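Local coordinates for vacuolar-sorting protein BRO1 (Saccharomyces cerevisiae, PDB 1ZB1), which sorts cargo into the intralumenal vesicles of multivesicular bodies and recruits the deubiquitinase DOA4 to endosomes, its Bro1 domain perhaps binding SNF7, at residues 156-161 with 346-352; 133-137 with 151-155; 257-263 with 279-283; 191-195 with 213-217. All blocks are in the same frame, centred on the assembly; numbering follows the deposited sequence.

Contact 1 of 4, residues 156-161 with 346-352; sequences FSCFEY and SPTWEKI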
loop_
_atom_site.group_PDB
_atom_site.type_symbol
_atom_site.label_atom_id
_atom_site.label_comp_id
_atom_site.label_asym_id
_atom_site.label_seq_id
_atom_site.Cartn_x
_atom_site.Cartn_y
_atom_site.Cartn_z
ATOM N N PHE A 156 0.943 3.089 -2.651
ATOM C CA PHE A 156 2.341 3.151 -2.231
ATOM C C PHE A 156 2.816 4.604 -2.251
ATOM O O PHE A 156 3.381 5.101 -1.275
ATOM C CB PHE A 156 3.177 2.261 -3.176
ATOM C CG PHE A 156 4.677 2.448 -3.074
ATOM C CD1 PHE A 156 5.307 2.646 -1.848
ATOM C CD2 PHE A 156 5.465 2.361 -4.224
ATOM C CE1 PHE A 156 6.699 2.756 -1.767
ATOM C CE2 PHE A 156 6.861 2.466 -4.158
ATOM C CZ PHE A 156 7.476 2.665 -2.925
ATOM N N SER A 157 2.565 5.289 -3.359
ATOM C CA SER A 157 2.959 6.682 -3.503
ATOM C C SER A 157 2.335 7.597 -2.433
ATOM O O SER A 157 3.014 8.463 -1.882
ATOM C CB SER A 157 2.583 7.171 -4.907
ATOM O OG SER A 157 2.935 8.527 -5.085
ATOM N N CYS A 158 1.047 7.412 -2.144
ATOM C CA CYS A 158 0.370 8.229 -1.137
ATOM C C CYS A 158 0.925 8.034 0.282
ATOM O O CYS A 158 1.157 9.012 0.999
ATOM C CB CYS A 158 -1.137 7.940 -1.143
ATOM S SG CYS A 158 -1.982 8.421 -2.678
ATOM N N PHE A 159 1.121 6.784 0.696
ATOM C CA PHE A 159 1.661 6.510 2.034
ATOM C C PHE A 159 3.092 7.018 2.189
ATOM O O PHE A 159 3.498 7.454 3.272
ATOM C CB PHE A 159 1.620 5.013 2.338
ATOM C CG PHE A 159 0.250 4.506 2.700
ATOM C CD1 PHE A 159 -0.474 5.104 3.737
ATOM C CD2 PHE A 159 -0.302 3.411 2.036
ATOM C CE1 PHE A 159 -1.725 4.620 4.113
ATOM C CE2 PHE A 159 -1.559 2.915 2.407
ATOM C CZ PHE A 159 -2.271 3.524 3.451
ATOM N N GLU A 160 3.850 6.951 1.102
ATOM C CA GLU A 160 5.231 7.415 1.092
ATOM C C GLU A 160 5.272 8.927 1.328
ATOM O O GLU A 160 6.062 9.415 2.137
ATOM C CB GLU A 160 5.880 7.067 -0.253
ATOM C CG GLU A 160 7.287 7.607 -0.435
ATOM C CD GLU A 160 7.920 7.128 -1.729
ATOM O OE1 GLU A 160 7.398 7.466 -2.815
ATOM O OE2 GLU A 160 8.938 6.408 -1.654
ATOM N N TYR A 161 4.418 9.659 0.620
ATOM C CA TYR A 161 4.347 11.117 0.759
ATOM C C TYR A 161 3.958 11.490 2.185
ATOM O O TYR A 161 4.485 12.447 2.761
ATOM C CB TYR A 161 3.318 11.696 -0.216
ATOM C CG TYR A 161 3.187 13.206 -0.148
ATOM C CD1 TYR A 161 3.972 14.029 -0.955
ATOM C CD2 TYR A 161 2.282 13.809 0.729
ATOM C CE1 TYR A 161 3.857 15.416 -0.896
ATOM C CE2 TYR A 161 2.162 15.195 0.802
ATOM C CZ TYR A 161 2.953 15.992 -0.018
ATOM O OH TYR A 161 2.826 17.363 0.023
ATOM N N SER A 346 6.760 3.998 -8.792
ATOM C CA SER A 346 5.724 4.838 -8.210
ATOM C C SER A 346 5.775 6.287 -8.675
ATOM O O SER A 346 6.841 6.903 -8.727
ATOM C CB SER A 346 5.804 4.808 -6.685
ATOM O OG SER A 346 6.890 5.589 -6.218
ATOM N N PRO A 347 4.610 6.845 -9.027
ATOM C CA PRO A 347 4.512 8.230 -9.485
ATOM C C PRO A 347 4.536 9.102 -8.234
ATOM O O PRO A 347 4.439 8.586 -7.124
ATOM C CB PRO A 347 3.165 8.249 -10.188
ATOM C CG PRO A 347 2.351 7.348 -9.317
ATOM C CD PRO A 347 3.290 6.188 -9.059
ATOM N N THR A 348 4.682 10.410 -8.385
ATOM C CA THR A 348 4.688 11.263 -7.197
ATOM C C THR A 348 3.245 11.540 -6.781
ATOM O O THR A 348 2.339 11.458 -7.609
ATOM C CB THR A 348 5.382 12.614 -7.468
ATOM O OG1 THR A 348 4.763 13.249 -8.591
ATOM C CG2 THR A 348 6.871 12.410 -7.744
ATOM N N TRP A 349 3.028 11.836 -5.499
ATOM C CA TRP A 349 1.685 12.163 -5.012
ATOM C C TRP A 349 1.255 13.405 -5.782
ATOM O O TRP A 349 0.094 13.546 -6.160
ATOM C CB TRP A 349 1.700 12.469 -3.503
ATOM C CG TRP A 349 0.512 13.299 -3.004
ATOM C CD1 TRP A 349 0.572 14.468 -2.294
ATOM C CD2 TRP A 349 -0.888 13.023 -3.196
ATOM N NE1 TRP A 349 -0.700 14.941 -2.036
ATOM C CE2 TRP A 349 -1.612 14.074 -2.577
ATOM C CE3 TRP A 349 -1.603 11.993 -3.834
ATOM C CZ2 TRP A 349 -3.014 14.125 -2.576
ATOM C CZ3 TRP A 349 -3.003 12.047 -3.832
ATOM C CH2 TRP A 349 -3.688 13.106 -3.208
ATOM N N GLU A 350 2.217 14.297 -6.019
ATOM C CA GLU A 350 1.966 15.533 -6.753
ATOM C C GLU A 350 1.329 15.269 -8.119
ATOM O O GLU A 350 0.404 15.973 -8.526
ATOM C CB GLU A 350 3.270 16.320 -6.943
ATOM C CG GLU A 350 3.856 16.934 -5.668
ATOM C CD GLU A 350 4.657 15.946 -4.822
ATOM O OE1 GLU A 350 5.343 16.400 -3.880
ATOM O OE2 GLU A 350 4.606 14.726 -5.089
ATOM N N LYS A 351 1.827 14.253 -8.821
ATOM C CA LYS A 351 1.301 13.898 -10.136
ATOM C C LYS A 351 -0.067 13.221 -10.058
ATOM O O LYS A 351 -0.876 13.336 -10.976
ATOM C CB LYS A 351 2.291 12.991 -10.875
ATOM C CG LYS A 351 3.596 13.690 -11.238
ATOM C CD LYS A 351 4.519 12.781 -12.038
ATOM C CE LYS A 351 5.824 13.489 -12.396
ATOM N NZ LYS A 351 6.702 12.647 -13.259
ATOM N N ILE A 352 -0.324 12.505 -8.967
ATOM C CA ILE A 352 -1.611 11.841 -8.791
ATOM C C ILE A 352 -2.688 12.900 -8.529
ATOM O O ILE A 352 -3.803 12.816 -9.045
ATOM C CB ILE A 352 -1.571 10.856 -7.594
ATOM C CG1 ILE A 352 -0.764 9.606 -7.967
ATOM C CG2 ILE A 352 -2.989 10.481 -7.172
ATOM C CD1 ILE A 352 -0.514 8.657 -6.797
HETATM O O HOH W 1 4.916 10.019 -3.376
HETATM O O HOH W 2 0.049 17.948 -0.609
HETATM O O HOH W 3 4.108 18.738 -1.808
#
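Phe-156 opens the contact by receiving the methylene of Ser-346 obliquely against its ring, with Phe-156 CD2 3.5 Å from Ser-346 CB. One residue on, Ser-157 makes the direct hydrogen bond that ties a helix to the loop leading into another. Its hydroxyl lies anti to the main-chain nitrogen (chi1 179°), which carries it across to the carbonyl of Pro-347; OG donates to Pro-347 O at 2.5 Å, the donor tilted 34° from the carbonyl plane. Ser-157 O accepts a hydrogen bond from a water that in turn accepts, weakly, from Trp-349 N. Cys-158 sets its sulfur beside the indole, SG lying 3.8 Å from Trp-349 CE3, an oblique sulfur-aromatic contact. At the end of the segment the face of Tyr-161 is met by the five-membered edge of Trp-349 in an edge-to-face pair, planes 54° apart, with Trp-349 CD1 3.3 Å above the middle of the phenol ring. Glu-350 comes to that ring's rim, OE1 3.5 Å from Tyr-161 CE1. Two further waters on the phenol oxygen lead, through weak bonds, to Trp-349 NE1 and Glu-350 OE1. Thr-348 caps helix 349-371 by accepting from Lys-351 N. Within the Bro1 domain, the start of this last helix thus lies against helix 146-165, which also packs on helix 118-139 through Cys-158, Phe-159 and Tyr-161 and on helix 176-198 through Phe-156 and Phe-159.

Contact 2 of 4, residues 133-137 with 151-155; sequences FTQIA and NLTKA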
loop_
_atom_site.group_PDB
_atom_site.type_symbol
_atom_site.label_atom_id
_atom_site.label_comp_id
_atom_site.label_asym_id
_atom_site.label_seq_id
_atom_site.Cartn_x
_atom_site.Cartn_y
_atom_site.Cartn_z
ATOM N N PHE A 133 -7.282 3.503 -2.494
ATOM C CA PHE A 133 -6.614 2.938 -3.659
ATOM C C PHE A 133 -6.440 1.424 -3.453
ATOM O O PHE A 133 -6.565 0.657 -4.403
ATOM C CB PHE A 133 -5.243 3.591 -3.902
ATOM C CG PHE A 133 -5.302 4.881 -4.687
ATOM C CD1 PHE A 133 -5.940 4.934 -5.936
ATOM C CD2 PHE A 133 -4.688 6.033 -4.200
ATOM C CE1 PHE A 133 -5.960 6.111 -6.681
ATOM C CE2 PHE A 133 -4.700 7.226 -4.941
ATOM C CZ PHE A 133 -5.337 7.264 -6.184
ATOM N N THR A 134 -6.157 0.986 -2.224
ATOM C CA THR A 134 -6.008 -0.453 -1.991
ATOM C C THR A 134 -7.364 -1.155 -2.084
ATOM O O THR A 134 -7.436 -2.335 -2.445
ATOM C CB THR A 134 -5.345 -0.781 -0.614
ATOM O OG1 THR A 134 -6.255 -0.493 0.458
ATOM C CG2 THR A 134 -4.064 0.037 -0.433
ATOM N N GLN A 135 -8.442 -0.440 -1.776
ATOM C CA GLN A 135 -9.775 -1.039 -1.863
ATOM C C GLN A 135 -10.186 -1.196 -3.328
ATOM O O GLN A 135 -10.862 -2.163 -3.693
ATOM C CB GLN A 135 -10.797 -0.189 -1.106
ATOM C CG GLN A 135 -10.484 -0.067 0.389
ATOM C CD GLN A 135 -11.489 0.784 1.143
ATOM O OE1 GLN A 135 -11.950 1.808 0.646
ATOM N NE2 GLN A 135 -11.816 0.371 2.365
ATOM N N ILE A 136 -9.767 -0.254 -4.169
ATOM C CA ILE A 136 -10.085 -0.329 -5.589
ATOM C C ILE A 136 -9.329 -1.531 -6.163
ATOM O O ILE A 136 -9.878 -2.298 -6.952
ATOM C CB ILE A 136 -9.676 0.982 -6.332
ATOM C CG1 ILE A 136 -10.535 2.153 -5.831
ATOM C CG2 ILE A 136 -9.867 0.816 -7.848
ATOM C CD1 ILE A 136 -10.120 3.527 -6.382
ATOM N N ALA A 137 -8.077 -1.706 -5.740
ATOM C CA ALA A 137 -7.255 -2.821 -6.204
ATOM C C ALA A 137 -7.891 -4.147 -5.802
ATOM O O ALA A 137 -7.920 -5.092 -6.589
ATOM C CB ALA A 137 -5.844 -2.726 -5.619
ATOM N N ASN A 151 -3.294 0.430 -9.025
ATOM C CA ASN A 151 -3.876 1.055 -7.844
ATOM C C ASN A 151 -3.036 0.842 -6.579
ATOM O O ASN A 151 -2.953 1.729 -5.730
ATOM C CB ASN A 151 -5.320 0.573 -7.653
ATOM C CG ASN A 151 -6.308 1.362 -8.512
ATOM O OD1 ASN A 151 -6.614 2.519 -8.217
ATOM N ND2 ASN A 151 -6.790 0.746 -9.591
ATOM N N LEU A 152 -2.407 -0.320 -6.450
ATOM C CA LEU A 152 -1.546 -0.566 -5.291
ATOM C C LEU A 152 -0.307 0.325 -5.412
ATOM O O LEU A 152 0.263 0.766 -4.411
ATOM C CB LEU A 152 -1.132 -2.038 -5.228
ATOM C CG LEU A 152 -2.209 -3.012 -4.728
ATOM C CD1 LEU A 152 -1.759 -4.444 -4.958
ATOM C CD2 LEU A 152 -2.472 -2.771 -3.240
ATOM N N THR A 153 0.105 0.593 -6.647
ATOM C CA THR A 153 1.260 1.443 -6.892
ATOM C C THR A 153 0.941 2.863 -6.425
ATOM O O THR A 153 1.779 3.521 -5.798
ATOM C CB THR A 153 1.640 1.443 -8.401
ATOM O OG1 THR A 153 2.124 0.140 -8.762
ATOM C CG2 THR A 153 2.726 2.478 -8.694
ATOM N N LYS A 154 -0.271 3.335 -6.711
ATOM C CA LYS A 154 -0.656 4.675 -6.273
ATOM C C LYS A 154 -0.778 4.729 -4.747
ATOM O O LYS A 154 -0.400 5.728 -4.122
ATOM C CB LYS A 154 -1.972 5.107 -6.940
ATOM C CG LYS A 154 -1.816 5.445 -8.417
ATOM C CD LYS A 154 -3.138 5.826 -9.054
ATOM C CE LYS A 154 -2.953 6.227 -10.506
ATOM N NZ LYS A 154 -4.263 6.528 -11.163
ATOM N N ALA A 155 -1.295 3.665 -4.139
ATOM C CA ALA A 155 -1.417 3.640 -2.677
ATOM C C ALA A 155 -0.020 3.823 -2.092
ATOM O O ALA A 155 0.179 4.615 -1.171
ATOM C CB ALA A 155 -2.021 2.314 -2.207
#
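Lys-154 lies over the face of Phe-133: the lysine's CB sits 3.8 Å from the ring centroid and only 3° off the normal, a CH-pi contact over the middle of the ring. Beyond CG the lysine chain is extended, bringing CD to 3.7 Å from Phe-133 CE1 before the amino end leads away from residues 133-137. At the rim of the same ring, near its plane, Asn-151 OD1 comes to 3.4 Å from Phe-133 CD1; ring and amide planes are 37° apart. The amide also lies against Ile-136, ND2 being the nearest atom, 3.5 Å from Ile-136 CG2. Small residues allow a close approach: Thr-134 turns its methyl to Ala-155, CG2 to CB 3.5 Å, and the methyl of Ala-137 touches both Asn-151 CB and Leu-152 CG. This is an antiparallel pair of consecutive helices, 118-139 and 146-165, in the helical Bro1 domain, their local axes 7.9 Å apart and inclined at 166°. No hydrogen bond crosses between the segments; Asn-151 and Thr-134 are each bonded within their own helix. Asn-151 ND2 donates back to Asn-147 O, which steadies the amide where it meets Phe-133 and Ile-136. Thr-134 OG1, set between its backbone nitrogen and carbonyl carbon, is bonded to Val-131 O, and the methyl is the branch presented to Ala-155. Farther out, Ile-352 touches both Phe-133 and Lys-154, and Cys-186 of helix 176-198 touches Thr-134 and Ala-155.

Contact 3 of 4, residues 257-263 with 279-283; sequences SLSAYYH and FLDFS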
loop_
_atom_site.group_PDB
_atom_site.type_symbol
_atom_site.label_atom_id
_atom_site.label_comp_id
_atom_site.label_asym_id
_atom_site.label_seq_id
_atom_site.Cartn_x
_atom_site.Cartn_y
_atom_site.Cartn_z
ATOM N N SER A 257 12.020 -18.966 -2.038
ATOM C CA SER A 257 12.003 -20.341 -2.530
ATOM C C SER A 257 11.672 -20.374 -4.018
ATOM O O SER A 257 12.338 -21.058 -4.799
ATOM C CB SER A 257 10.960 -21.170 -1.772
ATOM O OG SER A 257 10.794 -22.451 -2.368
ATOM N N LEU A 258 10.636 -19.632 -4.398
ATOM C CA LEU A 258 10.195 -19.572 -5.786
ATOM C C LEU A 258 11.311 -19.048 -6.682
ATOM O O LEU A 258 11.465 -19.484 -7.825
ATOM C CB LEU A 258 8.968 -18.665 -5.907
ATOM C CG LEU A 258 8.091 -18.888 -7.139
ATOM C CD1 LEU A 258 7.446 -20.265 -7.041
ATOM C CD2 LEU A 258 7.018 -17.806 -7.224
ATOM N N SER A 259 12.087 -18.109 -6.151
ATOM C CA SER A 259 13.194 -17.510 -6.887
ATOM C C SER A 259 14.293 -18.537 -7.168
ATOM O O SER A 259 14.791 -18.641 -8.291
ATOM C CB SER A 259 13.777 -16.347 -6.086
ATOM O OG SER A 259 14.833 -15.735 -6.793
ATOM N N ALA A 260 14.673 -19.285 -6.138
ATOM C CA ALA A 260 15.707 -20.306 -6.263
ATOM C C ALA A 260 15.256 -21.402 -7.223
ATOM O O ALA A 260 16.043 -21.895 -8.029
ATOM C CB ALA A 260 16.019 -20.902 -4.893
ATOM N N TYR A 261 13.988 -21.783 -7.127
ATOM C CA TYR A 261 13.427 -22.810 -7.994
ATOM C C TYR A 261 13.589 -22.429 -9.465
ATOM O O TYR A 261 14.155 -23.187 -10.257
ATOM C CB TYR A 261 11.945 -23.013 -7.667
ATOM C CG TYR A 261 11.166 -23.831 -8.686
ATOM C CD1 TYR A 261 11.547 -25.135 -9.014
ATOM C CD2 TYR A 261 10.037 -23.305 -9.307
ATOM C CE1 TYR A 261 10.820 -25.889 -9.932
ATOM C CE2 TYR A 261 9.304 -24.046 -10.223
ATOM C CZ TYR A 261 9.699 -25.338 -10.531
ATOM O OH TYR A 261 8.971 -26.068 -11.437
ATOM N N TYR A 262 13.102 -21.249 -9.831
ATOM C CA TYR A 262 13.196 -20.822 -11.220
ATOM C C TYR A 262 14.631 -20.638 -11.703
ATOM O O TYR A 262 14.929 -20.917 -12.861
ATOM C CB TYR A 262 12.359 -19.562 -11.441
ATOM C CG TYR A 262 10.900 -19.898 -11.629
ATOM C CD1 TYR A 262 10.438 -20.408 -12.841
ATOM C CD2 TYR A 262 9.992 -19.774 -10.577
ATOM C CE1 TYR A 262 9.112 -20.788 -13.002
ATOM C CE2 TYR A 262 8.667 -20.154 -10.725
ATOM C CZ TYR A 262 8.233 -20.660 -11.938
ATOM O OH TYR A 262 6.925 -21.042 -12.089
ATOM N N HIS A 263 15.523 -20.193 -10.825
ATOM C CA HIS A 263 16.915 -20.030 -11.224
ATOM C C HIS A 263 17.491 -21.422 -11.487
ATOM O O HIS A 263 18.386 -21.595 -12.321
ATOM C CB HIS A 263 17.717 -19.322 -10.129
ATOM C CG HIS A 263 19.161 -19.127 -10.473
ATOM N ND1 HIS A 263 20.165 -19.910 -9.946
ATOM C CD2 HIS A 263 19.768 -18.255 -11.312
ATOM C CE1 HIS A 263 21.327 -19.528 -10.445
ATOM N NE2 HIS A 263 21.114 -18.525 -11.278
ATOM N N PHE A 279 20.682 -25.369 -6.115
ATOM C CA PHE A 279 19.664 -24.336 -5.970
ATOM C C PHE A 279 18.288 -24.909 -5.669
ATOM O O PHE A 279 17.478 -24.260 -5.008
ATOM C CB PHE A 279 19.618 -23.451 -7.218
ATOM C CG PHE A 279 20.535 -22.271 -7.138
ATOM C CD1 PHE A 279 20.168 -21.142 -6.410
ATOM C CD2 PHE A 279 21.785 -22.302 -7.745
ATOM C CE1 PHE A 279 21.036 -20.056 -6.285
ATOM C CE2 PHE A 279 22.663 -21.224 -7.628
ATOM C CZ PHE A 279 22.287 -20.098 -6.895
ATOM N N LEU A 280 18.015 -26.117 -6.152
ATOM C CA LEU A 280 16.728 -26.747 -5.867
ATOM C C LEU A 280 16.765 -27.142 -4.396
ATOM O O LEU A 280 15.743 -27.162 -3.709
ATOM C CB LEU A 280 16.528 -27.982 -6.747
ATOM C CG LEU A 280 15.931 -27.729 -8.136
ATOM C CD1 LEU A 280 14.459 -27.387 -8.000
ATOM C CD2 LEU A 280 16.677 -26.605 -8.830
ATOM N N ASP A 281 17.971 -27.445 -3.929
ATOM C CA ASP A 281 18.213 -27.821 -2.544
ATOM C C ASP A 281 17.846 -26.607 -1.690
ATOM O O ASP A 281 17.066 -26.710 -0.742
ATOM C CB ASP A 281 19.695 -28.164 -2.363
ATOM C CG ASP A 281 19.958 -29.009 -1.135
ATOM O OD1 ASP A 281 19.678 -28.544 -0.008
ATOM O OD2 ASP A 281 20.452 -30.145 -1.300
ATOM N N PHE A 282 18.409 -25.455 -2.050
ATOM C CA PHE A 282 18.156 -24.208 -1.338
ATOM C C PHE A 282 16.677 -23.844 -1.375
ATOM O O PHE A 282 16.116 -23.389 -0.375
ATOM C CB PHE A 282 18.974 -23.071 -1.953
ATOM C CG PHE A 282 18.740 -21.738 -1.305
ATOM C CD1 PHE A 282 19.148 -21.503 0.005
ATOM C CD2 PHE A 282 18.106 -20.713 -2.003
ATOM C CE1 PHE A 282 18.930 -20.266 0.613
ATOM C CE2 PHE A 282 17.883 -19.472 -1.406
ATOM C CZ PHE A 282 18.296 -19.249 -0.096
ATOM N N SER A 283 16.051 -24.043 -2.530
ATOM C CA SER A 283 14.638 -23.743 -2.696
ATOM C C SER A 283 13.791 -24.523 -1.692
ATOM O O SER A 283 12.911 -23.961 -1.038
ATOM C CB SER A 283 14.189 -24.088 -4.116
ATOM O OG SER A 283 12.821 -23.773 -4.310
#
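His-263 drives the edge of its imidazole at one face of Phe-279, giving an edge-to-face pair with centroids 4.4 Å apart and planes at 66°. His-263 ND1 lies 3.4 Å above the phenyl plane, over its centre, and CE1 is 3.5 Å from Phe-279 CE2. The rims of two phenyl rings converge on the methyl of Ala-260, which lies near the plane of both; the nearer is Phe-282, with CD2 3.6 Å from Ala-260 CB. On another flank Leu-280 CD1 meets the edge of Tyr-261 in the plane of that ring, 3.8 Å from Tyr-261 CD1. These side chains join two successive antiparallel helices, 242-269 and 275-290, a helical hairpin within the Bro1 domain whose local axes come within 7.8 Å. The closest backbone approach is at Ser-257 and Ser-283, each of which donates its hydroxyl to the other's backbone carbonyl: Ser-283 OG to Ser-257 O at 2.8 Å, and Ser-257 OG to Ser-283 O at 2.9 Å. Both hydroxyls stand anti to their main-chain nitrogens (chi1 171° and -179°), a matching choice that sends each across to the other helix's carbonyl. Each donor stands well above the plane of the carbonyl that accepts it and not on a lone pair. Ser-257 O is gripped twice, accepting from both Ser-283 OG and, along its own helix, Tyr-261 N. Phe-306 of helix 303-322 packs edge-to-face on Tyr-261.

Contact 4 of 4, residues 191-195 with 213-217; sequences QELFV and KLSRA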
loop_
_atom_site.group_PDB
_atom_site.type_symbol
_atom_site.label_atom_id
_atom_site.label_comp_id
_atom_site.label_asym_id
_atom_site.label_seq_id
_atom_site.Cartn_x
_atom_site.Cartn_y
_atom_site.Cartn_z
ATOM N N GLN A 191 4.345 -5.652 -6.416
ATOM C CA GLN A 191 5.382 -6.495 -7.026
ATOM C C GLN A 191 4.889 -7.944 -7.072
ATOM O O GLN A 191 5.024 -8.629 -8.087
ATOM C CB GLN A 191 6.677 -6.414 -6.204
ATOM C CG GLN A 191 7.841 -7.308 -6.689
ATOM C CD GLN A 191 8.425 -6.857 -8.023
ATOM O OE1 GLN A 191 8.314 -5.693 -8.396
ATOM N NE2 GLN A 191 9.070 -7.782 -8.739
ATOM N N GLU A 192 4.312 -8.402 -5.966
ATOM C CA GLU A 192 3.795 -9.763 -5.885
ATOM C C GLU A 192 2.754 -10.034 -6.975
ATOM O O GLU A 192 2.795 -11.077 -7.636
ATOM C CB GLU A 192 3.193 -10.010 -4.498
ATOM C CG GLU A 192 2.403 -11.299 -4.378
ATOM C CD GLU A 192 1.913 -11.555 -2.963
ATOM O OE1 GLU A 192 1.602 -10.581 -2.244
ATOM O OE2 GLU A 192 1.822 -12.736 -2.576
ATOM N N LEU A 193 1.825 -9.104 -7.172
ATOM C CA LEU A 193 0.796 -9.276 -8.199
ATOM C C LEU A 193 1.417 -9.294 -9.600
ATOM O O LEU A 193 0.902 -9.950 -10.511
ATOM C CB LEU A 193 -0.248 -8.158 -8.097
ATOM C CG LEU A 193 -1.626 -8.511 -7.513
ATOM C CD1 LEU A 193 -1.500 -9.519 -6.387
ATOM C CD2 LEU A 193 -2.315 -7.244 -7.035
ATOM N N PHE A 194 2.530 -8.586 -9.767
ATOM C CA PHE A 194 3.209 -8.543 -11.063
ATOM C C PHE A 194 3.757 -9.936 -11.384
ATOM O O PHE A 194 3.653 -10.415 -12.519
ATOM C CB PHE A 194 4.350 -7.524 -11.038
ATOM C CG PHE A 194 4.979 -7.288 -12.385
ATOM C CD1 PHE A 194 4.303 -6.568 -13.366
ATOM C CD2 PHE A 194 6.234 -7.805 -12.684
ATOM C CE1 PHE A 194 4.870 -6.363 -14.627
ATOM C CE2 PHE A 194 6.811 -7.608 -13.943
ATOM C CZ PHE A 194 6.125 -6.886 -14.914
ATOM N N VAL A 195 4.345 -10.580 -10.380
ATOM C CA VAL A 195 4.882 -11.928 -10.548
ATOM C C VAL A 195 3.747 -12.884 -10.920
ATOM O O VAL A 195 3.851 -13.640 -11.888
ATOM C CB VAL A 195 5.546 -12.438 -9.249
ATOM C CG1 VAL A 195 5.878 -13.918 -9.380
ATOM C CG2 VAL A 195 6.810 -11.643 -8.964
ATOM N N LYS A 213 14.192 -13.426 -10.963
ATOM C CA LYS A 213 14.602 -12.087 -10.541
ATOM C C LYS A 213 13.452 -11.311 -9.900
ATOM O O LYS A 213 13.639 -10.650 -8.878
ATOM C CB LYS A 213 15.149 -11.306 -11.744
ATOM C CG LYS A 213 16.229 -12.063 -12.500
ATOM C CD LYS A 213 16.703 -11.333 -13.748
ATOM C CE LYS A 213 17.674 -10.219 -13.409
ATOM N NZ LYS A 213 18.370 -9.734 -14.633
ATOM N N LEU A 214 12.271 -11.390 -10.506
ATOM C CA LEU A 214 11.094 -10.697 -9.990
ATOM C C LEU A 214 10.668 -11.277 -8.646
ATOM O O LEU A 214 10.201 -10.550 -7.765
ATOM C CB LEU A 214 9.935 -10.806 -10.985
ATOM C CG LEU A 214 10.123 -10.057 -12.308
ATOM C CD1 LEU A 214 9.033 -10.447 -13.281
ATOM C CD2 LEU A 214 10.116 -8.560 -12.046
ATOM N N SER A 215 10.826 -12.592 -8.499
ATOM C CA SER A 215 10.472 -13.269 -7.263
ATOM C C SER A 215 11.420 -12.845 -6.160
ATOM O O SER A 215 11.005 -12.655 -5.022
ATOM C CB SER A 215 10.538 -14.788 -7.441
ATOM O OG SER A 215 9.467 -15.248 -8.244
ATOM N N ARG A 216 12.696 -12.689 -6.494
ATOM C CA ARG A 216 13.665 -12.282 -5.493
ATOM C C ARG A 216 13.304 -10.901 -4.970
ATOM O O ARG A 216 13.408 -10.635 -3.774
ATOM C CB ARG A 216 15.081 -12.256 -6.069
ATOM C CG ARG A 216 16.133 -11.977 -5.011
ATOM C CD ARG A 216 16.115 -13.061 -3.935
ATOM N NE ARG A 216 16.722 -12.627 -2.680
ATOM C CZ ARG A 216 17.987 -12.241 -2.547
ATOM N NH1 ARG A 216 18.799 -12.230 -3.599
ATOM N NH2 ARG A 216 18.441 -11.863 -1.359
ATOM N N ALA A 217 12.874 -10.025 -5.870
ATOM C CA ALA A 217 12.497 -8.675 -5.473
ATOM C C ALA A 217 11.292 -8.715 -4.529
ATOM O O ALA A 217 11.238 -7.963 -3.555
ATOM C CB ALA A 217 12.189 -7.827 -6.711
#
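Gln-191 reaches Leu-214 through two torsions: chi1 puts CG opposite the backbone nitrogen and beside the carbonyl carbon, and a bend at chi2 of 69° then turns the amide across the gap between helices. Leu-214 answers with CG beside its main-chain nitrogen, so that both methyls are directed at helix 176-198. The setting is an antiparallel pairing of consecutive helices, 176-198 and 208-230, in the Bro1 domain, with the two short segments inclined at 155° and 9.3 Å apart at their axes. Leu-214 is the centre of the contact: its CD1 meets the edge of the Phe-194 ring near the ring plane, 3.7 Å from Phe-194 CE2, while CD2 lies 3.6 Å from Gln-191 NE2. Val-195 slides past it in the opposite direction and presses CG2 to 3.8 Å from Leu-214 CB; its other methyl, CG1, approaches Ser-215 OG, a hydroxyl already bonded to Ile-211 O. Ala-217 brings its methyl against the amide of Gln-191, CB to NE2 3.7 Å. The same amide is shared with the loop that passes beside the helices, since OE1 accepts from Ala-343 N and NE2 also makes a weak bond to Leu-341 O, which would limit rotation of the group. Thr-218 OG1 is a second hydrogen-bond partner of Leu-214 O. The bond between the segments runs from Gln-191 NE2 to Leu-214 O, 3.1 Å long, with an N-H...O angle of 155° and the acceptor close to the amide plane.

How the contacts relate
Contacts 2, 3 and 4 each join helices consecutive in the chain and are largely buried, whereas contact 1 brings together distant parts of the sequence and is only partly buried, with waters among its bonds. Contacts 1 and 2 share helix 146-165 and touch, Cys-158 SG lying 3.7 Å from Phe-133 CE2. Contact 2 meets contact 4 through Leu-152 and Leu-193, and contact 4 meets contact 3 through Ser-215, Arg-216, Leu-258 and Ser-259, making a continuous series along the domain. Chemistry varies along it: contact 2, nearest the centre of the chain, has no cross-segment hydrogen bond; contact 4 uses an amide, and contact 3, farthest out, paired serines.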